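Local structure of 4-hydroxy-tetrahydrodipicolinate synthase (Methylacidiphilum fumariolicum SolV, 6T3T) at residues Leu237-Leu240 with Phe241-Leu244. The protein probably condenses pyruvate with L-aspartate beta-semialdehyde to 4-hydroxy-tetrahydrodipicolinate through a Schiff-base intermediate, a step of lysine biosynthesis by the diaminopimelate pathway. Sequence-based numbering, arbitrary orientation.
Sequences LYPL and FRDL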
loop_
_atom_site.group_PDB
_atom_site.type_symbol
_atom_site.label_atom_id
_atom_site.label_comp_id
_atom_site.label_asym_id
_atom_site.label_seq_id
_atom_site.Cartn_x
_atom_site.Cartn_y
_atom_site.Cartn_z
ATOM N N LEU A 237 -16.462 -18.684 -14.741
ATOM C CA LEU A 237 -16.558 -17.267 -15.050
ATOM C C LEU A 237 -15.332 -16.465 -14.635
ATOM O O LEU A 237 -15.178 -15.337 -15.113
ATOM C CB LEU A 237 -17.778 -16.659 -14.358
ATOM C CG LEU A 237 -19.122 -17.032 -14.984
ATOM C CD1 LEU A 237 -20.198 -16.723 -13.972
ATOM C CD2 LEU A 237 -19.352 -16.268 -16.262
ATOM N N TYR A 238 -14.460 -17.014 -13.778
ATOM C CA TYR A 238 -13.405 -16.208 -13.155
ATOM C C TYR A 238 -12.525 -15.436 -14.140
ATOM O O TYR A 238 -12.246 -14.251 -13.881
ATOM C CB TYR A 238 -12.529 -17.076 -12.229
ATOM C CG TYR A 238 -11.489 -16.192 -11.599
ATOM C CD1 TYR A 238 -11.849 -15.257 -10.631
ATOM C CD2 TYR A 238 -10.181 -16.192 -12.049
ATOM C CE1 TYR A 238 -10.923 -14.400 -10.092
ATOM C CE2 TYR A 238 -9.239 -15.340 -11.509
ATOM C CZ TYR A 238 -9.617 -14.448 -10.535
ATOM O OH TYR A 238 -8.681 -13.588 -10.016
ATOM N N PRO A 239 -12.025 -16.021 -15.235
ATOM C CA PRO A 239 -11.216 -15.211 -16.164
ATOM C C PRO A 239 -11.984 -14.051 -16.776
ATOM O O PRO A 239 -11.402 -12.973 -16.986
ATOM C CB PRO A 239 -10.774 -16.230 -17.216
ATOM C CG PRO A 239 -10.703 -17.536 -16.418
ATOM C CD PRO A 239 -11.947 -17.458 -15.576
ATOM N N LEU A 240 -13.279 -14.218 -17.031
ATOM C CA LEU A 240 -14.083 -13.068 -17.442
ATOM C C LEU A 240 -14.153 -12.022 -16.327
ATOM O O LEU A 240 -13.962 -10.828 -16.578
ATOM C CB LEU A 240 -15.490 -13.509 -17.871
ATOM C CG LEU A 240 -16.343 -12.292 -18.316
ATOM C CD1 LEU A 240 -15.917 -11.761 -19.669
ATOM C CD2 LEU A 240 -17.824 -12.612 -18.310
ATOM N N PHE A 241 -14.417 -12.458 -15.080
ATOM C CA PHE A 241 -14.450 -11.519 -13.957
ATOM C C PHE A 241 -13.185 -10.681 -13.895
ATOM O O PHE A 241 -13.237 -9.476 -13.608
ATOM C CB PHE A 241 -14.615 -12.247 -12.630
ATOM C CG PHE A 241 -15.964 -12.857 -12.419
ATOM C CD1 PHE A 241 -17.054 -12.500 -13.223
ATOM C CD2 PHE A 241 -16.143 -13.790 -11.416
ATOM C CE1 PHE A 241 -18.311 -13.087 -13.028
ATOM C CE2 PHE A 241 -17.401 -14.396 -11.207
ATOM C CZ PHE A 241 -18.493 -14.031 -12.013
ATOM N N ARG A 242 -12.033 -11.330 -14.106
ATOM C CA ARG A 242 -10.731 -10.672 -14.117
ATOM C C ARG A 242 -10.614 -9.670 -15.268
ATOM O O ARG A 242 -10.223 -8.512 -15.071
ATOM C CB ARG A 242 -9.658 -11.765 -14.212
ATOM C CG ARG A 242 -8.224 -11.481 -13.871
ATOM C CD ARG A 242 -7.392 -12.657 -14.478
ATOM N NE ARG A 242 -7.685 -12.829 -15.919
ATOM C CZ ARG A 242 -7.680 -13.988 -16.591
ATOM N NH1 ARG A 242 -7.982 -13.996 -17.883
ATOM N NH2 ARG A 242 -7.383 -15.137 -15.984
ATOM N N ASP A 243 -10.928 -10.101 -16.486
ATOM C CA ASP A 243 -10.725 -9.234 -17.636
ATOM C C ASP A 243 -11.771 -8.126 -17.757
ATOM O O ASP A 243 -11.536 -7.157 -18.483
ATOM C CB ASP A 243 -10.664 -10.078 -18.906
ATOM C CG ASP A 243 -9.348 -10.782 -19.025
ATOM O OD1 ASP A 243 -8.427 -10.364 -18.291
ATOM O OD2 ASP A 243 -9.216 -11.738 -19.811
ATOM N N LEU A 244 -12.892 -8.209 -17.044
ATOM C CA LEU A 244 -13.788 -7.053 -16.999
ATOM C C LEU A 244 -13.217 -5.911 -16.177
ATOM O O LEU A 244 -13.842 -4.838 -16.133
ATOM C CB LEU A 244 -15.141 -7.458 -16.432
ATOM C CG LEU A 244 -15.967 -8.284 -17.427
ATOM C CD1 LEU A 244 -17.284 -8.665 -16.778
ATOM C CD2 LEU A 244 -16.195 -7.500 -18.720
#
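Arg-242 folds its guanidinium back over Pro-239. Arg-242 CB starts against two carbonyls, 3.5 Å from Pro-239 O and a little farther from Tyr-238 O. The chain runs extended as far as Arg-242 CD, which meets the Tyr-238 ring obliquely at CE2, 4.4 Å away. At chi3 (54°) it bends, leaving NE near Pro-239 O and bringing the guanidinium back across the proline: CZ lies over Pro-239 CA, NH2 reaches Pro-239 CB, and Arg-242 NH1 comes within 3.6 Å of Pro-239 CB. Arg-242 NH1 also makes a salt bridge to Asp-243 OD2 at 3.2 Å. Asp-243 OD2 lies close to the guanidinium plane, whereas NH1 approaches from above the carboxylate plane; OD2 also hydrogen-bonds Thr-285 of helix 276-295, packed alongside. Residues 237-244 lie toward the C-terminal end of helix 227-243, in the C-terminal helical region that follows the eight-stranded TIM barrel. Pro-239, which has no N-H to give, kinks the helix, yet its carbonyl O still accepts from Asp-243 N at 3.0 Å. On another side of the helix Leu-237 CB sits over one face of the Phe-241 ring, toward the rim, in a CH-pi contact 3.9 Å from the centroid. Leu-240 CG touches Leu-244 CD1 at 4.1 Å, while Tyr-238 OH hydrogen-bonds Asp-169 of the second subunit.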